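Local coordinates for GDSL-like protein (Collinsella aerofaciens ATCC 25986, PDB 7BXD) that is probably an acyl hydrolase of the GDSL type with an SGNH-hydrolase fold, at residues T30-G35 / D92-A97; I52-H57 / A224-L229; E126-V131 / M183-D188; P152-G157 / D196-S201. All coordinates share one frame; numbering follows the deposited sequence.

The four contacts illustrate how a three-layer alpha/beta/alpha fold of the SGNH-hydrolase kind is held together around one parallel sheet. Interaction 1 seats a loop against strand 30-35, interaction 2 joins helix 55-61 to the final helix 223-240, interaction 3 pairs helices 127-141 and 176-189, and interaction 4 lies beyond strands 146-150 and 194-195. Along the chain interactions 1 and 2 interlock, as do 3 and 4, and the latter two fall within the span closed by interaction 2. Centres lie 15 to 27 Å apart, yet packing runs on from 1 through 2 and 4 to 3: C33 meets W54, L229 meets S201, and P152 meets M183, tying flanking helices, strand 30-35 and loops into one domain.

Interaction 1 of 4, residues T30-G35 / D92-A97; sequences TICCFG and DGIDDA
F34 and I94 form the tight half of this contact, in which a loop packs against strand 30-35 of the parallel sheet in the alpha/beta/alpha fold of the SGNH hydrolases; F34 immediately precedes G35, the first residue of the family's GDS sequence. The I94 CD1 methyl stands 3.8 Å from the centroid of the F34 ring, only 13° off the ring normal, a well-centred CH-pi contact. The other branch reaches the rim, with I94 CG2 3.8 Å from F34 CE1. A chi1 of 78° places I94 CG1 in the cleft flanked by its own backbone N and C, and CD1 extends from there. C32 SG touches the same methyl at 4.0 Å from I94 CD1, and F70 of strand 66-71 packs on both residues. Further along, toward T30, the fit slackens: T30 CG2 comes no nearer than 4.5 Å to D95 OD2, and both residues are partly exposed. Hydrogen bonds from D95 O to Y101 OH and from I94 O to R141 NH2 hold the loop's backbone. D95 shapes its own loop through an Asx turn, in which A97 N donates to D95 OD1 over 2.9 Å.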
loop_
_atom_site.group_PDB
_atom_site.type_symbol
_atom_site.label_atom_id
_atom_site.label_comp_id
_atom_site.label_asym_id
_atom_site.label_seq_id
_atom_site.Cartn_x
_atom_site.Cartn_y
_atom_site.Cartn_z
ATOM N N THR A 30 -0.374 10.477 15.535
ATOM C CA THR A 30 -0.575 9.036 15.392
ATOM C C THR A 30 -0.862 8.742 13.921
ATOM O O THR A 30 -1.765 9.344 13.327
ATOM C CB THR A 30 -1.740 8.569 16.274
ATOM O OG1 THR A 30 -1.388 8.793 17.643
ATOM C CG2 THR A 30 -2.033 7.072 16.100
ATOM N N ILE A 31 -0.104 7.802 13.351
ATOM C CA ILE A 31 -0.140 7.503 11.919
ATOM C C ILE A 31 -0.640 6.068 11.759
ATOM O O ILE A 31 0.018 5.126 12.221
ATOM C CB ILE A 31 1.253 7.667 11.291
ATOM C CG1 ILE A 31 1.787 9.095 11.556
ATOM C CG2 ILE A 31 1.192 7.364 9.790
ATOM C CD1 ILE A 31 3.212 9.325 11.061
ATOM N N CYS A 32 -1.787 5.902 11.102
ATOM C CA CYS A 32 -2.388 4.590 10.886
ATOM C C CYS A 32 -2.016 4.086 9.492
ATOM O O CYS A 32 -2.410 4.688 8.488
ATOM C CB CYS A 32 -3.903 4.702 11.046
ATOM S SG CYS A 32 -4.750 3.145 10.788
ATOM N N CYS A 33 -1.223 2.997 9.435
ATOM C CA CYS A 33 -0.708 2.440 8.182
ATOM C C CYS A 33 -1.577 1.246 7.785
ATOM O O CYS A 33 -1.492 0.167 8.403
ATOM C CB CYS A 33 0.766 2.054 8.359
ATOM S SG CYS A 33 1.781 3.485 8.818
ATOM N N PHE A 34 -2.403 1.434 6.755
ATOM C CA PHE A 34 -3.391 0.463 6.313
ATOM C C PHE A 34 -2.834 -0.152 5.023
ATOM O O PHE A 34 -2.609 0.571 4.036
ATOM C CB PHE A 34 -4.678 1.245 6.070
ATOM C CG PHE A 34 -5.913 0.425 5.794
ATOM C CD1 PHE A 34 -6.113 -0.833 6.358
ATOM C CD2 PHE A 34 -6.935 0.978 5.005
ATOM C CE1 PHE A 34 -7.304 -1.528 6.148
ATOM C CE2 PHE A 34 -8.138 0.289 4.799
ATOM C CZ PHE A 34 -8.330 -0.961 5.373
ATOM N N GLY A 35 -2.549 -1.454 5.050
ATOM C CA GLY A 35 -1.854 -2.052 3.931
ATOM C C GLY A 35 -2.022 -3.555 3.830
ATOM O O GLY A 35 -2.880 -4.163 4.491
ATOM N N ASP A 92 -13.721 -0.609 8.469
ATOM C CA ASP A 92 -14.486 -0.192 9.633
ATOM C C ASP A 92 -13.875 -0.693 10.931
ATOM O O ASP A 92 -14.159 -0.124 12.003
ATOM C CB ASP A 92 -15.934 -0.697 9.563
ATOM C CG ASP A 92 -16.882 0.053 10.507
ATOM O OD1 ASP A 92 -17.033 1.290 10.344
ATOM O OD2 ASP A 92 -17.500 -0.588 11.384
ATOM N N GLY A 93 -13.042 -1.742 10.864
ATOM C CA GLY A 93 -12.404 -2.323 12.030
ATOM C C GLY A 93 -11.045 -1.769 12.395
ATOM O O GLY A 93 -10.443 -2.256 13.365
ATOM N N ILE A 94 -10.506 -0.791 11.645
ATOM C CA ILE A 94 -9.211 -0.190 11.995
ATOM C C ILE A 94 -9.457 1.078 12.803
ATOM O O ILE A 94 -10.561 1.616 12.872
ATOM C CB ILE A 94 -8.305 0.064 10.771
ATOM C CG1 ILE A 94 -8.721 1.324 9.992
ATOM C CG2 ILE A 94 -8.251 -1.179 9.859
ATOM C CD1 ILE A 94 -7.808 1.634 8.787
ATOM N N ASP A 95 -8.411 1.556 13.472
ATOM C CA ASP A 95 -8.513 2.755 14.300
ATOM C C ASP A 95 -9.082 3.920 13.489
ATOM O O ASP A 95 -8.600 4.206 12.379
ATOM C CB ASP A 95 -7.100 3.108 14.784
ATOM C CG ASP A 95 -7.057 4.330 15.669
ATOM O OD1 ASP A 95 -8.097 4.730 16.257
ATOM O OD2 ASP A 95 -5.935 4.894 15.803
ATOM N N ASP A 96 -10.127 4.575 14.016
ATOM C CA ASP A 96 -10.698 5.750 13.353
ATOM C C ASP A 96 -10.203 7.077 13.915
ATOM O O ASP A 96 -10.608 8.140 13.421
ATOM C CB ASP A 96 -12.236 5.709 13.351
ATOM C CG ASP A 96 -12.852 5.907 14.739
ATOM O OD1 ASP A 96 -12.141 6.318 15.687
ATOM O OD2 ASP A 96 -14.076 5.674 14.858
ATOM N N ALA A 97 -9.313 7.043 14.912
ATOM C CA ALA A 97 -8.944 8.230 15.668
ATOM C C ALA A 97 -7.529 8.711 15.370
ATOM O O ALA A 97 -7.040 9.602 16.066
ATOM C CB ALA A 97 -9.110 7.958 17.167
#

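Interaction 2 of 4, residues I52-H57 / A224-L229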
loop_
_atom_site.group_PDB
_atom_site.type_symbol
_atom_site.label_atom_id
_atom_site.label_comp_id
_atom_site.label_asym_id
_atom_site.label_seq_id
_atom_site.Cartn_x
_atom_site.Cartn_y
_atom_site.Cartn_z
ATOM N N ILE A 52 9.507 -6.162 11.914
ATOM C CA ILE A 52 10.466 -5.853 10.854
ATOM C C ILE A 52 9.913 -4.877 9.829
ATOM O O ILE A 52 10.673 -4.417 8.958
ATOM C CB ILE A 52 11.040 -7.099 10.139
ATOM C CG1 ILE A 52 9.999 -7.769 9.224
ATOM C CG2 ILE A 52 11.618 -8.090 11.153
ATOM C CD1 ILE A 52 10.625 -8.716 8.208
ATOM N N SER A 53 8.618 -4.566 9.875
ATOM C CA SER A 53 8.017 -3.730 8.844
ATOM C C SER A 53 8.614 -2.323 8.882
ATOM O O SER A 53 9.164 -1.869 9.895
ATOM C CB SER A 53 6.517 -3.617 9.101
ATOM O OG SER A 53 5.938 -2.717 8.157
ATOM N N TRP A 54 8.476 -1.613 7.756
ATOM C CA TRP A 54 8.806 -0.191 7.738
ATOM C C TRP A 54 8.073 0.566 8.832
ATOM O O TRP A 54 8.575 1.599 9.314
ATOM C CB TRP A 54 8.511 0.403 6.358
ATOM C CG TRP A 54 7.099 0.256 5.884
ATOM C CD1 TRP A 54 6.594 -0.784 5.130
ATOM C CD2 TRP A 54 6.002 1.168 6.086
ATOM N NE1 TRP A 54 5.265 -0.560 4.848
ATOM C CE2 TRP A 54 4.873 0.627 5.421
ATOM C CE3 TRP A 54 5.869 2.407 6.744
ATOM C CZ2 TRP A 54 3.647 1.286 5.380
ATOM C CZ3 TRP A 54 4.642 3.066 6.694
ATOM C CH2 TRP A 54 3.550 2.498 6.029
ATOM N N THR A 55 6.875 0.095 9.244
ATOM C CA THR A 55 6.127 0.820 10.277
ATOM C C THR A 55 6.900 0.893 11.585
ATOM O O THR A 55 6.712 1.835 12.370
ATOM C CB THR A 55 4.774 0.146 10.547
ATOM O OG1 THR A 55 4.944 -1.215 10.970
ATOM C CG2 THR A 55 3.902 0.156 9.286
ATOM N N SER A 56 7.758 -0.092 11.847
ATOM C CA SER A 56 8.499 -0.135 13.115
ATOM C C SER A 56 9.634 0.879 13.160
ATOM O O SER A 56 10.140 1.180 14.255
ATOM C CB SER A 56 9.063 -1.541 13.361
ATOM O OG SER A 56 10.139 -1.827 12.474
ATOM N N HIS A 57 10.057 1.394 12.003
ATOM C CA HIS A 57 11.128 2.377 11.925
ATOM C C HIS A 57 10.598 3.797 11.778
ATOM O O HIS A 57 11.323 4.758 12.048
ATOM C CB HIS A 57 12.008 2.088 10.692
ATOM C CG HIS A 57 12.674 0.754 10.715
ATOM N ND1 HIS A 57 13.876 0.547 11.346
ATOM C CD2 HIS A 57 12.320 -0.432 10.160
ATOM C CE1 HIS A 57 14.224 -0.720 11.204
ATOM N NE2 HIS A 57 13.302 -1.335 10.480
ATOM N N ALA A 224 16.277 -5.467 6.158
ATOM C CA ALA A 224 17.024 -4.328 5.619
ATOM C C ALA A 224 16.207 -3.597 4.554
ATOM O O ALA A 224 16.270 -2.364 4.456
ATOM C CB ALA A 224 18.354 -4.786 5.024
ATOM N N GLY A 225 15.461 -4.342 3.722
ATOM C CA GLY A 225 14.608 -3.694 2.725
ATOM C C GLY A 225 13.536 -2.831 3.369
ATOM O O GLY A 225 13.268 -1.723 2.911
ATOM N N TYR A 226 12.909 -3.327 4.450
ATOM C CA TYR A 226 11.886 -2.530 5.114
ATOM C C TYR A 226 12.480 -1.316 5.797
ATOM O O TYR A 226 11.839 -0.258 5.820
ATOM C CB TYR A 226 11.123 -3.389 6.145
ATOM C CG TYR A 226 10.063 -4.278 5.542
ATOM C CD1 TYR A 226 9.021 -3.720 4.801
ATOM C CD2 TYR A 226 10.060 -5.659 5.753
ATOM C CE1 TYR A 226 8.045 -4.499 4.210
ATOM C CE2 TYR A 226 9.074 -6.457 5.192
ATOM C CZ TYR A 226 8.066 -5.880 4.408
ATOM O OH TYR A 226 7.097 -6.653 3.799
ATOM N N GLU A 227 13.704 -1.432 6.334
ATOM C CA GLU A 227 14.347 -0.251 6.902
ATOM C C GLU A 227 14.605 0.803 5.832
ATOM O O GLU A 227 14.352 1.998 6.045
ATOM C CB GLU A 227 15.643 -0.662 7.620
ATOM C CG GLU A 227 16.264 0.479 8.463
ATOM C CD GLU A 227 17.383 1.261 7.759
ATOM O OE1 GLU A 227 17.654 1.052 6.549
ATOM O OE2 GLU A 227 17.982 2.133 8.416
ATOM N N ARG A 228 15.115 0.374 4.675
ATOM C CA ARG A 228 15.353 1.321 3.585
ATOM C C ARG A 228 14.048 1.930 3.102
ATOM O O ARG A 228 13.963 3.150 2.898
ATOM C CB ARG A 228 16.101 0.585 2.466
ATOM C CG ARG A 228 16.365 1.464 1.248
ATOM C CD ARG A 228 17.328 0.773 0.311
ATOM N NE ARG A 228 17.485 1.529 -0.928
ATOM C CZ ARG A 228 18.599 1.635 -1.628
ATOM N NH1 ARG A 228 19.746 1.156 -1.168
ATOM N NH2 ARG A 228 18.568 2.279 -2.793
ATOM N N LEU A 229 13.009 1.113 2.951
ATOM C CA LEU A 229 11.715 1.643 2.536
ATOM C C LEU A 229 11.195 2.674 3.534
ATOM O O LEU A 229 10.608 3.679 3.136
ATOM C CB LEU A 229 10.718 0.496 2.354
ATOM C CG LEU A 229 9.483 0.789 1.524
ATOM C CD1 LEU A 229 9.860 1.005 0.044
ATOM C CD2 LEU A 229 8.508 -0.361 1.643
#
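W54 and Y226 come within 4.7 Å, CA to CA, where the turn leading into helix 55-61 passes beside the early part of helix 223-240. Much of the closeness is backbone against side chain: I52 O lies 3.0 Å from Y226 CB, and W54 CB is 3.4 Å from Y226 O. S53 CA sits over one face of the Y226 ring, 4.2 Å from its centroid, as a CH-pi contact offset toward the rim. At the ring's borders I52 CD1 touches Y226 CD2, while W54 CD1 touches both L229 CD2 and, at 3.8 Å, Y226 CD1, which lies at the indole edge in its plane. Nearer the surface E227 CG, swung anti to its backbone N (chi1 -170°), covers a face of the H57 imidazole at 3.9 Å from its centroid. On the turn itself S53 OG accepts from T55 N, capping the helix, and is also hydrogen-bonded to T39 O; S53 O receives both S56 N and S56 OG. Adhesion between the two segments therefore rests on CH-pi and van der Waals contact, with W54 NE1 tied to T38 O of helix 37-40 and Y226 OH to D42 O.

Interaction 3 of 4, residues E126-V131 / M183-D188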
loop_
_atom_site.group_PDB
_atom_site.type_symbol
_atom_site.label_atom_id
_atom_site.label_comp_id
_atom_site.label_asym_id
_atom_site.label_seq_id
_atom_site.Cartn_x
_atom_site.Cartn_y
_atom_site.Cartn_z
ATOM N N GLU A 126 -14.738 -3.375 -8.156
ATOM C CA GLU A 126 -13.860 -2.856 -9.196
ATOM C C GLU A 126 -12.778 -2.018 -8.526
ATOM O O GLU A 126 -13.015 -1.407 -7.484
ATOM C CB GLU A 126 -14.638 -1.985 -10.187
ATOM C CG GLU A 126 -15.582 -2.742 -11.098
ATOM C CD GLU A 126 -16.359 -1.840 -12.049
ATOM O OE1 GLU A 126 -16.480 -0.622 -11.797
ATOM O OE2 GLU A 126 -16.909 -2.381 -13.055
ATOM N N PHE A 127 -11.582 -1.978 -9.122
ATOM C CA PHE A 127 -10.506 -1.233 -8.484
ATOM C C PHE A 127 -10.845 0.243 -8.339
ATOM O O PHE A 127 -10.632 0.834 -7.271
ATOM C CB PHE A 127 -9.209 -1.411 -9.253
ATOM C CG PHE A 127 -8.010 -0.975 -8.465
ATOM C CD1 PHE A 127 -7.578 -1.708 -7.350
ATOM C CD2 PHE A 127 -7.285 0.159 -8.844
ATOM C CE1 PHE A 127 -6.478 -1.306 -6.637
ATOM C CE2 PHE A 127 -6.180 0.537 -8.118
ATOM C CZ PHE A 127 -5.774 -0.196 -7.019
ATOM N N TYR A 128 -11.325 0.876 -9.420
ATOM C CA TYR A 128 -11.703 2.296 -9.317
ATOM C C TYR A 128 -12.713 2.505 -8.204
ATOM O O TYR A 128 -12.637 3.494 -7.458
ATOM C CB TYR A 128 -12.277 2.839 -10.636
ATOM C CG TYR A 128 -11.268 3.314 -11.662
ATOM C CD1 TYR A 128 -10.730 4.602 -11.589
ATOM C CD2 TYR A 128 -10.908 2.516 -12.752
ATOM C CE1 TYR A 128 -9.873 5.088 -12.554
ATOM C CE2 TYR A 128 -10.030 2.989 -13.716
ATOM C CZ TYR A 128 -9.509 4.270 -13.612
ATOM O OH TYR A 128 -8.609 4.709 -14.570
ATOM N N GLY A 129 -13.723 1.636 -8.126
ATOM C CA GLY A 129 -14.772 1.815 -7.141
ATOM C C GLY A 129 -14.304 1.556 -5.729
ATOM O O GLY A 129 -14.779 2.205 -4.787
ATOM N N ALA A 130 -13.369 0.614 -5.545
ATOM C CA ALA A 130 -12.847 0.345 -4.217
ATOM C C ALA A 130 -11.993 1.500 -3.702
ATOM O O ALA A 130 -12.070 1.857 -2.509
ATOM C CB ALA A 130 -12.056 -0.960 -4.235
ATOM N N VAL A 131 -11.122 2.058 -4.555
ATOM C CA VAL A 131 -10.326 3.205 -4.128
ATOM C C VAL A 131 -11.253 4.362 -3.766
ATOM O O VAL A 131 -11.062 5.057 -2.760
ATOM C CB VAL A 131 -9.271 3.597 -5.179
ATOM C CG1 VAL A 131 -8.490 4.855 -4.730
ATOM C CG2 VAL A 131 -8.290 2.444 -5.418
ATOM N N MET A 183 -5.520 4.406 -9.445
ATOM C CA MET A 183 -5.362 4.972 -8.109
ATOM C C MET A 183 -5.069 6.455 -8.186
ATOM O O MET A 183 -5.663 7.252 -7.451
ATOM C CB MET A 183 -4.224 4.251 -7.382
ATOM C CG MET A 183 -3.963 4.815 -5.977
ATOM S SD MET A 183 -2.681 3.915 -5.076
ATOM C CE MET A 183 -3.546 2.422 -4.676
ATOM N N LEU A 184 -4.145 6.846 -9.072
ATOM C CA LEU A 184 -3.814 8.264 -9.197
ATOM C C LEU A 184 -5.019 9.093 -9.636
ATOM O O LEU A 184 -5.195 10.242 -9.187
ATOM C CB LEU A 184 -2.638 8.467 -10.164
ATOM C CG LEU A 184 -1.314 7.866 -9.677
ATOM C CD1 LEU A 184 -0.252 8.001 -10.735
ATOM C CD2 LEU A 184 -0.841 8.492 -8.399
ATOM N N GLU A 185 -5.847 8.562 -10.540
ATOM C CA GLU A 185 -7.008 9.321 -11.019
ATOM C C GLU A 185 -8.047 9.500 -9.911
ATOM O O GLU A 185 -8.648 10.580 -9.794
ATOM C CB GLU A 185 -7.608 8.628 -12.230
ATOM C CG GLU A 185 -6.702 8.750 -13.460
ATOM C CD GLU A 185 -7.196 7.958 -14.643
ATOM O OE1 GLU A 185 -8.271 7.328 -14.563
ATOM O OE2 GLU A 185 -6.506 7.975 -15.690
ATOM N N VAL A 186 -8.297 8.455 -9.098
ATOM C CA VAL A 186 -9.267 8.619 -8.019
ATOM C C VAL A 186 -8.697 9.564 -6.967
ATOM O O VAL A 186 -9.409 10.422 -6.411
ATOM C CB VAL A 186 -9.688 7.266 -7.417
ATOM C CG1 VAL A 186 -10.749 7.485 -6.337
ATOM C CG2 VAL A 186 -10.215 6.351 -8.493
ATOM N N CYS A 187 -7.408 9.408 -6.632
ATOM C CA CYS A 187 -6.802 10.345 -5.699
ATOM C C CYS A 187 -6.930 11.781 -6.204
ATOM O O CYS A 187 -7.236 12.702 -5.427
ATOM C CB CYS A 187 -5.336 9.961 -5.450
ATOM S SG CYS A 187 -5.179 8.532 -4.334
ATOM N N ASP A 188 -6.692 12.000 -7.501
ATOM C CA ASP A 188 -6.847 13.347 -8.047
ATOM C C ASP A 188 -8.265 13.878 -7.832
ATOM O O ASP A 188 -8.444 15.042 -7.450
ATOM C CB ASP A 188 -6.504 13.376 -9.537
ATOM C CG ASP A 188 -6.931 14.712 -10.152
ATOM O OD1 ASP A 188 -6.243 15.725 -9.965
ATOM O OD2 ASP A 188 -8.039 14.759 -10.757
#
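Y128 reaches across from helix 127-141 to E185 and V186 of helix 176-189, and its path shows how one aromatic residue can serve both the apolar and the polar part of a helix interface. From CB, a chi1 of -84° turns CG to the side of the backbone N, facing away from the carbonyl carbon. Next along the ring, Y128 CD1 packs on the V186 CG2 methyl at 3.6 Å. One atom further, Y128 CE1 lies 3.4 Å from E185 OE1, which sits at the ring edge in its plane. At the tip, Y128 OH donates a short hydrogen bond of 2.6 Å to E185 OE1; the hydroxyl approaches steeply, 48° off the plane of the carboxylate. Below this polar end the packing is aliphatic: V131 CG1 meets V186 CB at 3.8 Å. F127 CZ lies 4.2 Å from M183 CE, which chi3 bends out of an otherwise extended chain. V131, M183 and C187 also rest on F149 of strand 146-150. The segment axes approach to 9.4 Å and cross at -39°, with both helices running in broadly the same direction. Two neighbouring helices laid side by side over one face of a parallel sheet are the pattern of the alpha/beta/alpha sandwich seen in SGNH hydrolases.

Interaction 4 of 4, residues P152-G157 / D196-S201; sequences PCKTSG and DLYAQS
K154 and Y198 meet beyond strand 146-150 and the edge strand 194-195 of a parallel alpha/beta sheet, where loops gather, and their central feature is a cation-pi pair. K154 NZ stands 3.5 Å from the centroid of the Y198 ring, 13° off the normal, over the middle of the face. K154 CG lies 3.6 Å from Y198 CE1, beyond the rim, and K154 CE packs over the ring as a CH-pi partner. A bend at chi4 (71°) brings NZ round to a second acceptor of the same residue, as K154 NZ donates to Y198 O at 2.8 Å. The ammonium comes to this oxygen well off the plane of the carbonyl group, by 49°, so one tyrosine holds it through both ring and backbone. The ring also meets P152 O in its plane, at the edge, 3.3 Å from Y198 CD1. Deeper in, C153 SG touches L197 CB at 3.7 Å, and more loosely S201 CB; F104 covers both C153 and L197.

The short helix 197-200 is capped by D196, whose OD1 receives A199 N at 3.1 Å and is also bonded by T151 OG1. Further along the loop T155 forms an ST turn, OG1 accepting from G157 N, and is bonded to G218 O as well. G218 lies in a DGLH sequence consistent with the family's DxxH block, which in relatives carries catalytic residues. Loops that follow parallel strands and converge beside that block are typical of the SGNH-hydrolase fold.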
loop_
_atom_site.group_PDB
_atom_site.type_symbol
_atom_site.label_atom_id
_atom_site.label_comp_id
_atom_site.label_asym_id
_atom_site.label_seq_id
_atom_site.Cartn_x
_atom_site.Cartn_y
_atom_site.Cartn_z
ATOM N N PRO A 152 1.384 1.087 -5.148
ATOM C CA PRO A 152 1.990 -0.216 -4.832
ATOM C C PRO A 152 3.349 -0.369 -5.476
ATOM O O PRO A 152 3.547 -0.022 -6.653
ATOM C CB PRO A 152 0.987 -1.226 -5.430
ATOM C CG PRO A 152 0.227 -0.435 -6.499
ATOM C CD PRO A 152 0.121 0.954 -5.896
ATOM N N CYS A 153 4.310 -0.917 -4.698
ATOM C CA CYS A 153 5.654 -1.091 -5.235
ATOM C C CYS A 153 5.669 -2.097 -6.385
ATOM O O CYS A 153 4.820 -2.993 -6.492
ATOM C CB CYS A 153 6.611 -1.566 -4.137
ATOM S SG CYS A 153 6.960 -0.212 -2.967
ATOM N N LYS A 154 6.703 -1.990 -7.219
ATOM C CA LYS A 154 6.923 -2.977 -8.270
ATOM C C LYS A 154 7.322 -4.338 -7.688
ATOM O O LYS A 154 7.797 -4.465 -6.548
ATOM C CB LYS A 154 7.987 -2.477 -9.240
ATOM C CG LYS A 154 7.458 -1.314 -10.085
ATOM C CD LYS A 154 8.364 -0.991 -11.263
ATOM C CE LYS A 154 7.792 0.054 -12.241
ATOM N NZ LYS A 154 7.791 1.425 -11.633
ATOM N N THR A 155 7.138 -5.355 -8.526
ATOM C CA THR A 155 7.527 -6.724 -8.231
ATOM C C THR A 155 8.098 -7.337 -9.496
ATOM O O THR A 155 7.640 -7.062 -10.613
ATOM C CB THR A 155 6.342 -7.562 -7.728
ATOM O OG1 THR A 155 6.761 -8.922 -7.532
ATOM C CG2 THR A 155 5.123 -7.572 -8.634
ATOM N N SER A 156 9.083 -8.205 -9.313
ATOM C CA SER A 156 9.589 -9.003 -10.421
ATOM C C SER A 156 8.822 -10.300 -10.608
ATOM O O SER A 156 9.206 -11.102 -11.461
ATOM C CB SER A 156 11.088 -9.270 -10.268
ATOM O OG SER A 156 11.374 -9.840 -9.003
ATOM N N GLY A 157 7.759 -10.513 -9.840
ATOM C CA GLY A 157 6.891 -11.661 -9.981
ATOM C C GLY A 157 7.235 -12.780 -9.007
ATOM O O GLY A 157 8.344 -12.881 -8.468
ATOM N N ASP A 196 4.591 8.249 -4.538
ATOM C CA ASP A 196 4.583 7.309 -5.667
ATOM C C ASP A 196 5.722 6.304 -5.496
ATOM O O ASP A 196 6.779 6.391 -6.147
ATOM C CB ASP A 196 4.658 8.062 -6.990
ATOM C CG ASP A 196 4.336 7.179 -8.181
ATOM O OD1 ASP A 196 4.220 5.935 -8.050
ATOM O OD2 ASP A 196 4.237 7.748 -9.289
ATOM N N LEU A 197 5.507 5.330 -4.594
ATOM C CA LEU A 197 6.487 4.261 -4.377
ATOM C C LEU A 197 6.601 3.324 -5.574
ATOM O O LEU A 197 7.698 2.776 -5.815
ATOM C CB LEU A 197 6.148 3.442 -3.124
ATOM C CG LEU A 197 6.227 4.210 -1.802
ATOM C CD1 LEU A 197 5.858 3.255 -0.652
ATOM C CD2 LEU A 197 7.594 4.877 -1.574
ATOM N N TYR A 198 5.515 3.151 -6.334
ATOM C CA TYR A 198 5.613 2.411 -7.593
ATOM C C TYR A 198 6.762 2.938 -8.442
ATOM O O TYR A 198 7.579 2.166 -8.965
ATOM C CB TYR A 198 4.288 2.530 -8.344
ATOM C CG TYR A 198 4.313 1.880 -9.711
ATOM C CD1 TYR A 198 4.220 0.491 -9.878
ATOM C CD2 TYR A 198 4.404 2.675 -10.868
ATOM C CE1 TYR A 198 4.199 -0.077 -11.159
ATOM C CE2 TYR A 198 4.371 2.118 -12.136
ATOM C CZ TYR A 198 4.290 0.741 -12.288
ATOM O OH TYR A 198 4.314 0.170 -13.541
ATOM N N ALA A 199 6.809 4.270 -8.609
ATOM C CA ALA A 199 7.815 4.884 -9.469
ATOM C C ALA A 199 9.124 5.181 -8.753
ATOM O O ALA A 199 10.160 5.262 -9.430
ATOM C CB ALA A 199 7.252 6.195 -10.034
ATOM N N GLN A 200 9.118 5.384 -7.415
ATOM C CA GLN A 200 10.271 6.021 -6.768
ATOM C C GLN A 200 10.634 5.431 -5.411
ATOM O O GLN A 200 11.267 6.112 -4.597
ATOM C CB GLN A 200 10.052 7.514 -6.608
ATOM C CG GLN A 200 9.938 8.250 -7.934
ATOM C CD GLN A 200 10.150 9.737 -7.797
ATOM O OE1 GLN A 200 10.669 10.217 -6.787
ATOM N NE2 GLN A 200 9.699 10.487 -8.792
ATOM N N SER A 201 10.322 4.167 -5.146
ATOM C CA SER A 201 10.696 3.625 -3.833
ATOM C C SER A 201 12.200 3.556 -3.601
ATOM O O SER A 201 12.640 3.496 -2.436
ATOM C CB SER A 201 10.144 2.231 -3.651
ATOM O OG SER A 201 10.818 1.358 -4.535
#